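Side-chain contacts in periplasmic binding protein (Mycobacterium smegmatis, PDB 4MDY), which probably captures an iron-bearing solute outside the membrane and delivers it to an ABC transporter, as a lipoprotein of the bacterial solute-binding protein 8 family: residues A[42-47]-A[143-148]; A[48-53]-A[71-76]; A[230-235]-A[247-252]. All coordinates share one frame; numbering follows the deposited sequence.

Contact 1: residues A[42-47]-A[143-148]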
ATOM      1  N   ASP A  42       6.279  -4.241  -5.582  1.00 15.50           N
ATOM      2  CA  ASP A  42       5.135  -4.246  -6.496  1.00 18.29           C
ATOM      3  C   ASP A  42       5.343  -3.267  -7.651  1.00 17.53           C
ATOM      4  O   ASP A  42       4.939  -3.540  -8.772  1.00 18.67           O
ATOM      5  CB  ASP A  42       3.836  -3.917  -5.763  1.00 18.51           C
ATOM      6  CG  ASP A  42       3.290  -5.091  -4.951  1.00 20.75           C
ATOM      7  OD1 ASP A  42       4.000  -6.107  -4.747  1.00 21.36           O
ATOM      8  OD2 ASP A  42       2.128  -4.981  -4.506  1.00 22.67           O
ATOM      9  N   ASP A  43       5.979  -2.132  -7.386  1.00 16.74           N
ATOM     10  CA  ASP A  43       6.274  -1.183  -8.471  1.00 16.73           C
ATOM     11  C   ASP A  43       7.279  -1.812  -9.433  1.00 15.05           C
ATOM     12  O   ASP A  43       7.087  -1.789 -10.645  1.00 15.88           O
ATOM     13  CB  ASP A  43       6.834   0.134  -7.923  1.00 18.78           C
ATOM     14  CG  ASP A  43       5.879   0.823  -6.963  1.00 20.47           C
ATOM     15  OD1 ASP A  43       4.884   1.436  -7.421  1.00 23.31           O
ATOM     16  OD2 ASP A  43       6.138   0.757  -5.743  1.00 24.74           O
ATOM     17  N   LEU A  44       8.339  -2.402  -8.879  1.00 15.48           N
ATOM     18  CA  LEU A  44       9.380  -3.038  -9.692  1.00 15.33           C
ATOM     19  C   LEU A  44       8.818  -4.185 -10.539  1.00 15.14           C
ATOM     20  O   LEU A  44       8.992  -4.228 -11.766  1.00 13.26           O
ATOM     21  CB  LEU A  44      10.522  -3.522  -8.782  1.00 16.01           C
ATOM     22  CG  LEU A  44      11.299  -2.350  -8.157  1.00 17.94           C
ATOM     23  CD1 LEU A  44      12.131  -2.771  -6.956  1.00 18.93           C
ATOM     24  CD2 LEU A  44      12.180  -1.667  -9.201  1.00 17.15           C
ATOM     25  N   LEU A  45       8.104  -5.091  -9.885  1.00 17.24           N
ATOM     26  CA  LEU A  45       7.540  -6.259 -10.559  1.00 15.83           C
ATOM     27  C   LEU A  45       6.491  -5.885 -11.613  1.00 17.06           C
ATOM     28  O   LEU A  45       6.391  -6.551 -12.638  1.00 18.48           O
ATOM     29  CB  LEU A  45       6.955  -7.235  -9.541  1.00 16.01           C
ATOM     30  CG  LEU A  45       8.005  -7.968  -8.689  1.00 16.04           C
ATOM     31  CD1 LEU A  45       7.322  -8.717  -7.554  1.00 16.77           C
ATOM     32  CD2 LEU A  45       8.842  -8.908  -9.538  1.00 16.94           C
ATOM     33  N   ALA A  46       5.733  -4.816 -11.372  1.00 16.19           N
ATOM     34  CA  ALA A  46       4.739  -4.344 -12.338  1.00 16.06           C
ATOM     35  C   ALA A  46       5.359  -4.068 -13.704  1.00 16.01           C
ATOM     36  O   ALA A  46       4.714  -4.283 -14.725  1.00 16.95           O
ATOM     37  CB  ALA A  46       4.035  -3.091 -11.822  1.00 15.54           C
ATOM     38  N   VAL A  47       6.602  -3.584 -13.720  1.00 15.43           N
ATOM     39  CA  VAL A  47       7.291  -3.256 -14.975  1.00 18.31           C
ATOM     40  C   VAL A  47       8.364  -4.271 -15.371  1.00 19.28           C
ATOM     41  O   VAL A  47       9.186  -4.005 -16.239  1.00 21.33           O
ATOM     42  CB  VAL A  47       7.869  -1.819 -14.948  1.00 17.99           C
ATOM     43  CG1 VAL A  47       6.740  -0.798 -14.862  1.00 17.21           C
ATOM     44  CG2 VAL A  47       8.856  -1.625 -13.805  1.00 18.53           C
ATOM     45  N   GLN A 143      10.987   5.870 -13.293  1.00 16.18           N
ATOM     46  CA  GLN A 143      12.076   6.680 -13.850  1.00 15.22           C
ATOM     47  C   GLN A 143      13.433   6.006 -13.663  1.00 15.09           C
ATOM     48  O   GLN A 143      14.198   5.850 -14.615  1.00 13.94           O
ATOM     49  CB  GLN A 143      12.082   8.072 -13.220  1.00 17.70           C
ATOM     50  CG  GLN A 143      10.958   8.946 -13.737  1.00 20.16           C
ATOM     51  CD  GLN A 143      10.777  10.231 -12.950  1.00 24.27           C
ATOM     52  OE1 GLN A 143      11.709  10.744 -12.338  1.00 30.81           O
ATOM     53  NE2 GLN A 143       9.570  10.757 -12.971  1.00 28.10           N
ATOM     54  N   ALA A 144      13.693   5.576 -12.433  1.00 15.98           N
ATOM     55  CA  ALA A 144      14.976   4.990 -12.054  1.00 16.22           C
ATOM     56  C   ALA A 144      15.307   3.682 -12.779  1.00 17.26           C
ATOM     57  O   ALA A 144      16.490   3.338 -12.924  1.00 17.98           O
ATOM     58  CB  ALA A 144      15.000   4.758 -10.555  1.00 18.01           C
ATOM     59  N   VAL A 145      14.281   2.946 -13.213  1.00 15.95           N
ATOM     60  CA  VAL A 145      14.503   1.671 -13.906  1.00 17.04           C
ATOM     61  C   VAL A 145      14.243   1.758 -15.409  1.00 18.19           C
ATOM     62  O   VAL A 145      14.180   0.733 -16.095  1.00 18.71           O
ATOM     63  CB  VAL A 145      13.705   0.507 -13.255  1.00 17.08           C
ATOM     64  CG1 VAL A 145      14.008   0.441 -11.768  1.00 17.24           C
ATOM     65  CG2 VAL A 145      12.200   0.609 -13.499  1.00 17.36           C
ATOM     66  N   PHE A 146      14.112   2.992 -15.908  1.00 18.46           N
ATOM     67  CA  PHE A 146      14.049   3.283 -17.338  1.00 17.20           C
ATOM     68  C   PHE A 146      12.770   2.745 -17.994  1.00 15.83           C
ATOM     69  O   PHE A 146      12.785   2.328 -19.148  1.00 16.89           O
ATOM     70  CB  PHE A 146      15.300   2.747 -18.057  1.00 17.88           C
ATOM     71  CG  PHE A 146      16.576   3.460 -17.696  1.00 18.94           C
ATOM     72  CD1 PHE A 146      17.186   3.269 -16.461  1.00 20.40           C
ATOM     73  CD2 PHE A 146      17.195   4.299 -18.619  1.00 19.60           C
ATOM     74  CE1 PHE A 146      18.367   3.919 -16.139  1.00 20.60           C
ATOM     75  CE2 PHE A 146      18.380   4.948 -18.301  1.00 20.71           C
ATOM     76  CZ  PHE A 146      18.968   4.759 -17.060  1.00 20.76           C
ATOM     77  N   LYS A 147      11.672   2.758 -17.243  1.00 16.14           N
ATOM     78  CA  LYS A 147      10.382   2.240 -17.710  1.00 17.56           C
ATOM     79  C   LYS A 147       9.256   3.186 -17.289  1.00 17.84           C
ATOM     80  O   LYS A 147       8.166   2.773 -16.890  1.00 17.29           O
ATOM     81  CB  LYS A 147      10.160   0.818 -17.185  1.00 19.17           C
ATOM     82  CG  LYS A 147      11.269  -0.136 -17.610  1.00 21.74           C
ATOM     83  CD  LYS A 147      10.911  -1.594 -17.435  1.00 24.49           C
ATOM     84  CE  LYS A 147      12.134  -2.488 -17.574  1.00 25.67           C
ATOM     85  NZ  LYS A 147      11.775  -3.943 -17.510  1.00 23.96           N
ATOM     86  N   ASN A 148       9.538   4.476 -17.390  1.00 18.53           N
ATOM     87  CA  ASN A 148       8.572   5.491 -16.992  1.00 19.67           C
ATOM     88  C   ASN A 148       7.307   5.503 -17.852  1.00 17.40           C
ATOM     89  O   ASN A 148       6.225   5.786 -17.340  1.00 18.32           O
ATOM     90  CB  ASN A 148       9.221   6.877 -16.948  1.00 21.44           C
ATOM     91  CG  ASN A 148      10.061   7.163 -18.174  1.00 24.68           C
ATOM     92  OD1 ASN A 148      11.164   6.624 -18.323  1.00 22.51           O
ATOM     93  ND2 ASN A 148       9.546   8.011 -19.064  1.00 27.98           N
TER

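Contact 2: residues A[48-53]-A[71-76]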
ATOM      1  N   GLY A  48       8.357  -5.445 -14.735  1.00 21.67           N
ATOM      2  CA  GLY A  48       9.222  -6.545 -15.152  1.00 21.23           C
ATOM      3  C   GLY A  48      10.635  -6.512 -14.602  1.00 20.49           C
ATOM      4  O   GLY A  48      11.495  -7.235 -15.083  1.00 24.29           O
ATOM      5  N   VAL A  49      10.879  -5.673 -13.603  1.00 17.77           N
ATOM      6  CA  VAL A  49      12.164  -5.636 -12.926  1.00 18.97           C
ATOM      7  C   VAL A  49      12.045  -6.537 -11.699  1.00 19.81           C
ATOM      8  O   VAL A  49      11.291  -6.232 -10.776  1.00 20.64           O
ATOM      9  CB  VAL A  49      12.547  -4.205 -12.523  1.00 19.23           C
ATOM     10  CG1 VAL A  49      13.834  -4.198 -11.707  1.00 21.21           C
ATOM     11  CG2 VAL A  49      12.690  -3.333 -13.777  1.00 19.54           C
ATOM     12  N   VAL A  50      12.756  -7.660 -11.705  1.00 19.37           N
ATOM     13  CA  VAL A  50      12.696  -8.608 -10.582  1.00 19.29           C
ATOM     14  C   VAL A  50      13.834  -8.291  -9.603  1.00 18.91           C
ATOM     15  O   VAL A  50      15.006  -8.449  -9.947  1.00 19.93           O
ATOM     16  CB  VAL A  50      12.796 -10.081 -11.061  1.00 21.09           C
ATOM     17  CG1 VAL A  50      12.626 -11.042  -9.897  1.00 23.13           C
ATOM     18  CG2 VAL A  50      11.742 -10.371 -12.120  1.00 23.35           C
ATOM     19  N   PRO A  51      13.498  -7.845  -8.381  1.00 18.27           N
ATOM     20  CA  PRO A  51      14.552  -7.515  -7.423  1.00 19.86           C
ATOM     21  C   PRO A  51      15.342  -8.736  -6.967  1.00 20.31           C
ATOM     22  O   PRO A  51      14.811  -9.848  -6.968  1.00 18.72           O
ATOM     23  CB  PRO A  51      13.807  -6.903  -6.231  1.00 21.66           C
ATOM     24  CG  PRO A  51      12.358  -7.104  -6.471  1.00 21.43           C
ATOM     25  CD  PRO A  51      12.142  -7.712  -7.820  1.00 19.79           C
ATOM     26  N   ILE A  52      16.598  -8.516  -6.591  1.00 20.68           N
ATOM     27  CA  ILE A  52      17.425  -9.565  -5.992  1.00 20.85           C
ATOM     28  C   ILE A  52      17.200  -9.671  -4.485  1.00 21.78           C
ATOM     29  O   ILE A  52      17.653 -10.622  -3.846  1.00 24.08           O
ATOM     30  CB  ILE A  52      18.921  -9.355  -6.267  1.00 22.44           C
ATOM     31  CG1 ILE A  52      19.415  -8.023  -5.688  1.00 25.31           C
ATOM     32  CG2 ILE A  52      19.183  -9.451  -7.763  1.00 25.07           C
ATOM     33  CD1 ILE A  52      20.895  -7.997  -5.409  1.00 27.88           C
ATOM     34  N   ALA A  53      16.510  -8.680  -3.925  1.00 20.66           N
ATOM     35  CA  ALA A  53      16.079  -8.709  -2.531  1.00 19.13           C
ATOM     36  C   ALA A  53      14.773  -7.955  -2.368  1.00 19.51           C
ATOM     37  O   ALA A  53      14.568  -6.896  -2.989  1.00 19.97           O
ATOM     38  CB  ALA A  53      17.134  -8.107  -1.628  1.00 19.95           C
ATOM     39  N   ARG A  71       3.146 -14.134 -10.003  1.00 24.24           N
ATOM     40  CA  ARG A  71       3.318 -14.405 -11.438  1.00 29.25           C
ATOM     41  C   ARG A  71       4.544 -13.670 -11.982  1.00 26.51           C
ATOM     42  O   ARG A  71       5.365 -14.247 -12.702  1.00 26.48           O
ATOM     43  CB  ARG A  71       2.073 -13.953 -12.223  1.00 35.13           C
ATOM     44  CG  ARG A  71       2.168 -14.136 -13.738  1.00 45.32           C
ATOM     45  CD  ARG A  71       1.012 -13.473 -14.489  1.00 53.62           C
ATOM     46  NE  ARG A  71       1.219 -12.039 -14.738  1.00 59.42           N
ATOM     47  CZ  ARG A  71       2.031 -11.525 -15.667  1.00 62.18           C
ATOM     48  NH1 ARG A  71       2.754 -12.315 -16.458  1.00 66.74           N
ATOM     49  NH2 ARG A  71       2.131 -10.203 -15.804  1.00 58.76           N
ATOM     50  N   GLN A  72       4.651 -12.396 -11.624  1.00 23.90           N
ATOM     51  CA  GLN A  72       5.728 -11.536 -12.104  1.00 23.89           C
ATOM     52  C   GLN A  72       7.078 -11.955 -11.505  1.00 23.11           C
ATOM     53  O   GLN A  72       8.121 -11.830 -12.140  1.00 24.95           O
ATOM     54  CB  GLN A  72       5.427 -10.072 -11.759  1.00 24.83           C
ATOM     55  CG  GLN A  72       4.219  -9.488 -12.487  1.00 24.96           C
ATOM     56  CD  GLN A  72       2.882  -9.818 -11.839  1.00 25.79           C
ATOM     57  OE1 GLN A  72       2.771 -10.709 -10.986  1.00 24.40           O
ATOM     58  NE2 GLN A  72       1.849  -9.103 -12.255  1.00 29.24           N
ATOM     59  N   LEU A  73       7.051 -12.443 -10.274  1.00 21.60           N
ATOM     60  CA  LEU A  73       8.248 -12.973  -9.642  1.00 23.01           C
ATOM     61  C   LEU A  73       8.671 -14.255 -10.348  1.00 24.82           C
ATOM     62  O   LEU A  73       9.861 -14.508 -10.538  1.00 24.55           O
ATOM     63  CB  LEU A  73       7.975 -13.240  -8.160  1.00 24.42           C
ATOM     64  CG  LEU A  73       9.179 -13.614  -7.302  1.00 23.68           C
ATOM     65  CD1 LEU A  73      10.161 -12.455  -7.231  1.00 22.97           C
ATOM     66  CD2 LEU A  73       8.724 -14.033  -5.913  1.00 23.47           C
ATOM     67  N   ALA A  74       7.677 -15.048 -10.745  1.00 27.19           N
ATOM     68  CA  ALA A  74       7.887 -16.338 -11.389  1.00 28.29           C
ATOM     69  C   ALA A  74       8.801 -17.192 -10.511  1.00 29.03           C
ATOM     70  O   ALA A  74       8.522 -17.354  -9.323  1.00 30.24           O
ATOM     71  CB  ALA A  74       8.432 -16.155 -12.801  1.00 28.46           C
ATOM     72  N   GLY A  75       9.895 -17.710 -11.061  1.00 30.82           N
ATOM     73  CA  GLY A  75      10.752 -18.642 -10.321  1.00 29.64           C
ATOM     74  C   GLY A  75      11.870 -18.004  -9.518  1.00 27.39           C
ATOM     75  O   GLY A  75      12.692 -18.716  -8.940  1.00 27.91           O
ATOM     76  N   ALA A  76      11.912 -16.671  -9.469  1.00 25.25           N
ATOM     77  CA  ALA A  76      13.004 -15.973  -8.789  1.00 24.56           C
ATOM     78  C   ALA A  76      13.036 -16.251  -7.287  1.00 23.42           C
ATOM     79  O   ALA A  76      11.996 -16.433  -6.648  1.00 22.59           O
ATOM     80  CB  ALA A  76      12.924 -14.475  -9.043  1.00 25.79           C
TER

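Contact 3: residues A[230-235]-A[247-252]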
ATOM      1  N   LEU A 230     -18.871   0.297   6.823  1.00 19.21           N
ATOM      2  CA  LEU A 230     -17.574   0.219   7.493  1.00 18.72           C
ATOM      3  C   LEU A 230     -16.777  -0.897   6.849  1.00 19.48           C
ATOM      4  O   LEU A 230     -17.260  -2.021   6.718  1.00 21.95           O
ATOM      5  CB  LEU A 230     -17.727  -0.079   8.989  1.00 19.00           C
ATOM      6  CG  LEU A 230     -18.649   0.828   9.793  1.00 18.84           C
ATOM      7  CD1 LEU A 230     -18.657   0.371  11.243  1.00 18.48           C
ATOM      8  CD2 LEU A 230     -18.230   2.285   9.691  1.00 20.05           C
ATOM      9  N   ILE A 231     -15.552  -0.577   6.452  1.00 19.83           N
ATOM     10  CA  ILE A 231     -14.649  -1.536   5.843  1.00 17.37           C
ATOM     11  C   ILE A 231     -13.567  -1.824   6.863  1.00 16.28           C
ATOM     12  O   ILE A 231     -12.711  -0.993   7.112  1.00 16.11           O
ATOM     13  CB  ILE A 231     -14.043  -0.975   4.535  1.00 17.28           C
ATOM     14  CG1 ILE A 231     -15.159  -0.511   3.590  1.00 17.77           C
ATOM     15  CG2 ILE A 231     -13.166  -2.016   3.860  1.00 17.88           C
ATOM     16  CD1 ILE A 231     -14.684   0.370   2.455  1.00 18.28           C
ATOM     17  N   TRP A 232     -13.642  -2.995   7.485  1.00 16.96           N
ATOM     18  CA  TRP A 232     -12.646  -3.401   8.467  1.00 17.38           C
ATOM     19  C   TRP A 232     -11.610  -4.266   7.763  1.00 16.87           C
ATOM     20  O   TRP A 232     -11.958  -5.279   7.147  1.00 17.64           O
ATOM     21  CB  TRP A 232     -13.287  -4.214   9.579  1.00 16.24           C
ATOM     22  CG  TRP A 232     -14.429  -3.559  10.284  1.00 16.17           C
ATOM     23  CD1 TRP A 232     -15.735  -3.506   9.870  1.00 17.58           C
ATOM     24  CD2 TRP A 232     -14.381  -2.889  11.546  1.00 15.31           C
ATOM     25  NE1 TRP A 232     -16.499  -2.841  10.798  1.00 16.58           N
ATOM     26  CE2 TRP A 232     -15.694  -2.447  11.835  1.00 15.97           C
ATOM     27  CE3 TRP A 232     -13.357  -2.609  12.461  1.00 15.30           C
ATOM     28  CZ2 TRP A 232     -16.009  -1.757  13.006  1.00 15.01           C
ATOM     29  CZ3 TRP A 232     -13.672  -1.930  13.628  1.00 13.62           C
ATOM     30  CH2 TRP A 232     -14.991  -1.510  13.891  1.00 15.39           C
ATOM     31  N   THR A 233     -10.339  -3.889   7.861  1.00 16.99           N
ATOM     32  CA  THR A 233      -9.291  -4.598   7.136  1.00 16.18           C
ATOM     33  C   THR A 233      -8.792  -5.793   7.950  1.00 16.76           C
ATOM     34  O   THR A 233      -7.615  -5.891   8.314  1.00 15.30           O
ATOM     35  CB  THR A 233      -8.145  -3.660   6.717  1.00 15.99           C
ATOM     36  OG1 THR A 233      -7.583  -3.023   7.870  1.00 16.94           O
ATOM     37  CG2 THR A 233      -8.680  -2.602   5.736  1.00 16.32           C
ATOM     38  N   THR A 234      -9.726  -6.694   8.235  1.00 17.37           N
ATOM     39  CA  THR A 234      -9.431  -7.956   8.897  1.00 17.49           C
ATOM     40  C   THR A 234      -8.559  -8.835   8.007  1.00 19.19           C
ATOM     41  O   THR A 234      -8.641  -8.754   6.780  1.00 17.71           O
ATOM     42  CB  THR A 234     -10.730  -8.719   9.240  1.00 17.97           C
ATOM     43  OG1 THR A 234     -11.599  -8.748   8.098  1.00 18.36           O
ATOM     44  CG2 THR A 234     -11.448  -8.058  10.396  1.00 17.85           C
ATOM     45  N   GLU A 235      -7.739  -9.676   8.641  1.00 20.39           N
ATOM     46  CA  GLU A 235      -6.856 -10.606   7.945  1.00 24.95           C
ATOM     47  C   GLU A 235      -7.194 -12.062   8.284  1.00 29.26           C
ATOM     48  O   GLU A 235      -6.514 -12.977   7.825  1.00 32.48           O
ATOM     49  CB  GLU A 235      -5.400 -10.315   8.309  1.00 28.72           C
ATOM     50  CG  GLU A 235      -4.954  -8.901   7.956  1.00 31.16           C
ATOM     51  CD  GLU A 235      -3.518  -8.610   8.354  1.00 36.29           C
ATOM     52  OE1 GLU A 235      -2.703  -9.559   8.405  1.00 43.30           O
ATOM     53  OE2 GLU A 235      -3.207  -7.426   8.611  1.00 40.31           O
ATOM     54  N   PRO A 247     -18.622  -5.670  22.737  1.00 22.05           N
ATOM     55  CA  PRO A 247     -20.009  -5.280  22.989  1.00 21.17           C
ATOM     56  C   PRO A 247     -20.393  -3.933  22.380  1.00 19.32           C
ATOM     57  O   PRO A 247     -21.554  -3.729  22.071  1.00 17.90           O
ATOM     58  CB  PRO A 247     -20.103  -5.233  24.520  1.00 22.81           C
ATOM     59  CG  PRO A 247     -18.706  -5.071  25.001  1.00 23.12           C
ATOM     60  CD  PRO A 247     -17.819  -5.702  23.974  1.00 23.09           C
ATOM     61  N   ILE A 248     -19.430  -3.033  22.201  1.00 19.09           N
ATOM     62  CA  ILE A 248     -19.720  -1.758  21.545  1.00 18.77           C
ATOM     63  C   ILE A 248     -19.887  -1.994  20.043  1.00 18.37           C
ATOM     64  O   ILE A 248     -20.877  -1.568  19.454  1.00 19.79           O
ATOM     65  CB  ILE A 248     -18.641  -0.696  21.852  1.00 20.75           C
ATOM     66  CG1 ILE A 248     -18.691  -0.343  23.345  1.00 22.67           C
ATOM     67  CG2 ILE A 248     -18.860   0.545  20.995  1.00 20.55           C
ATOM     68  CD1 ILE A 248     -17.565   0.550  23.822  1.00 23.64           C
ATOM     69  N   VAL A 249     -18.940  -2.702  19.435  1.00 19.22           N
ATOM     70  CA  VAL A 249     -19.031  -3.038  18.016  1.00 20.70           C
ATOM     71  C   VAL A 249     -20.348  -3.777  17.735  1.00 21.94           C
ATOM     72  O   VAL A 249     -21.039  -3.473  16.757  1.00 19.72           O
ATOM     73  CB  VAL A 249     -17.798  -3.842  17.531  1.00 21.77           C
ATOM     74  CG1 VAL A 249     -17.961  -4.287  16.085  1.00 22.47           C
ATOM     75  CG2 VAL A 249     -16.534  -3.004  17.663  1.00 23.13           C
ATOM     76  N   ALA A 250     -20.717  -4.699  18.624  1.00 21.96           N
ATOM     77  CA  ALA A 250     -21.965  -5.465  18.488  1.00 22.39           C
ATOM     78  C   ALA A 250     -23.226  -4.593  18.364  1.00 22.37           C
ATOM     79  O   ALA A 250     -24.198  -5.001  17.723  1.00 19.35           O
ATOM     80  CB  ALA A 250     -22.109  -6.439  19.650  1.00 24.84           C
ATOM     81  N   GLN A 251     -23.208  -3.401  18.965  1.00 21.07           N
ATOM     82  CA  GLN A 251     -24.371  -2.510  18.952  1.00 19.17           C
ATOM     83  C   GLN A 251     -24.281  -1.377  17.937  1.00 19.34           C
ATOM     84  O   GLN A 251     -25.160  -0.521  17.887  1.00 20.47           O
ATOM     85  CB  GLN A 251     -24.601  -1.935  20.343  1.00 19.46           C
ATOM     86  CG  GLN A 251     -25.045  -2.987  21.331  1.00 21.81           C
ATOM     87  CD  GLN A 251     -25.567  -2.389  22.617  1.00 22.54           C
ATOM     88  OE1 GLN A 251     -24.919  -1.532  23.225  1.00 19.02           O
ATOM     89  NE2 GLN A 251     -26.749  -2.841  23.043  1.00 24.65           N
ATOM     90  N   LEU A 252     -23.236  -1.369  17.127  1.00 18.88           N
ATOM     91  CA  LEU A 252     -23.153  -0.403  16.047  1.00 19.43           C
ATOM     92  C   LEU A 252     -24.328  -0.591  15.094  1.00 18.95           C
ATOM     93  O   LEU A 252     -24.766  -1.711  14.858  1.00 17.91           O
ATOM     94  CB  LEU A 252     -21.841  -0.565  15.284  1.00 21.05           C
ATOM     95  CG  LEU A 252     -20.584  -0.139  16.050  1.00 23.35           C
ATOM     96  CD1 LEU A 252     -19.343  -0.530  15.264  1.00 24.07           C
ATOM     97  CD2 LEU A 252     -20.600   1.361  16.325  1.00 23.28           C
TER

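Contact 1: residues A[42-47]-A[143-148]
Val47 and Lys147 meet where two helix ends come together: helix 40-46 has just finished, and a Schellman motif with Phe146 as C-prime residue closes helix 134-144 and turns the chain into helix 148-168. Lys147 stands at the N-cap position of that next helix, and its side chain runs along Val47 in the reverse direction. Its CB lies 4.1 Å from Val47 CB. CG, anti to the carbonyl carbon (chi1 -58°), starts an extended chain that lays CD against both Val47 CB, at 3.9 Å, and Val47 O, at 3.2 Å. CE continues past the oxygen, and NZ bonds it. The lysine thus covers the valine with its methylenes and places its ammonium group on the carbonyl oxygen of the residue just after helix 40-46, where a positive group would probably be favourable. Behind it the contact is buried and apolar. Val145 sends one methyl to each partner: CG2 to Val47 CG2 at 4.0 Å, and CG1 to Leu44 CD2 at 3.8 Å. Met151 and Leu154 of helix 148-168 also pack on Val47. The bond from Lys147 NZ to Val47 O measures 2.9 Å and lies in the carbonyl plane, with a C=O...N angle of 157°.

Contact 2: residues A[48-53]-A[71-76]
Val50 is the one residue of 48-53 that reaches into 71-76, and it does so with both of its methyls. It sits in the connection that leaves helix 40-46 through a Schellman motif, with Gly48 as the C-prime residue, and runs on to strand 53-55. Facing it is the end of helix 67-73, where Leu73 to Ala76 form a type II' beta turn closed by a bond from Ala76 N to Leu73 O.

The tight side belongs to Val50 CG1. This methyl stands anti to its own nitrogen (chi1 -176°) and meets Ala76 CB at 3.6 Å. Its other neighbour is Leu73 CD1, 3.9 Å away. The leucine side chain crosses the valine at about a right angle and touches it with CD1. Because the turn folds back, Leu73 and Ala76, three residues apart, present their carbons to the same methyl. Leu45 of helix 40-46 also packs on Val50.

The other branch is looser. Within 71-76, the near neighbour of Val50 CG2 is Gln72 O, 3.9 Å away, a van der Waals approach without a hydrogen bond. Gly48, on the CG2 side, is exposed, and so are Ala74 and Gly75 at the outer bend of the turn; Val50 itself is partly exposed.

No hydrogen bond or charge pair crosses between the segments. Their association therefore rests on shape and on apolar surface removed from water, while the backbone course is set by the turn bond in 71-76 and, for 48-53, by Val49 N to Leu44 O and the bonds of Ile52 with Val33 and Ala79.

Contact 3: residues A[230-235]-A[247-252]
Leu230 to Trp232 run in extended conformation within strand 229-233, and the facing 247-252 is a short, weakly bonded helical turn that opens out at Leu252, the N-cap residue of helix 253-256. The backbones stay well apart: the nearest alpha carbons, those of Leu230 and Leu252, are 10.2 Å from each other, and no hydrogen bond spans the gap. Long side chains have to bridge it. Bonds from Gln251 N to Ile248 O and from Leu252 N to Val249 O hold the helical turn together, and Val249 and Leu252, three residues apart, both point toward the strand.

Leu230 and Trp232, two residues apart on the strand, likewise point to this side. Leu252 CD1 rests against both, which lie to the same side of it, 4.2 Å from Leu230 CD1 and 4.2 Å from Trp232 CZ2. Leu252 CG lies anti to the carbonyl carbon (chi1 -70°) and the branch to CD1 is extended (chi2 172°), which carries that methyl to the strand. The two leucines cross at about a right angle and meet through one methyl each. Against the tryptophan the same Leu252 methyl comes in at the edge of the ring, near its plane. Val249 CG2 approaches the far corner of the six-membered ring obliquely, 4.3 Å from Trp232 CH2. All four residues are buried. The indole N-H faces none of these partners: Trp232 NE1 is bonded to Asn260 OD1, which, with the stack on Phe262, probably restrains the turn of the ring.

Strand 229-233 lies between strands 176-181 and 260-262 of a parallel sheet, and 247-252 belongs to the crossover leading to strand 260-262. Leu224 of helix 220-224 packs on Leu230, Trp232 and Leu252, while Leu243 of helix 237-244 also packs on Trp232.

After three short strands the chain forms helix 40-46 and turns directly into 48-53, so the opening segments of contacts 1 and 2 are consecutive. Contact 2 closes first, through strand 53-55, and ties the loop after helix 40-46 to the end of helix 67-73. It is nested inside the much longer loop that contact 1 closes at 143-148, where the ends of helices 40-46 and 134-144 are tied. The two touch, their centres 12 Å apart. The long helix 148-168 then leads to the other lobe, as in family 8 binding proteins. There contact 3, in series, ties the parallel sheet to its crossover, its centre 37 Å from each of the others.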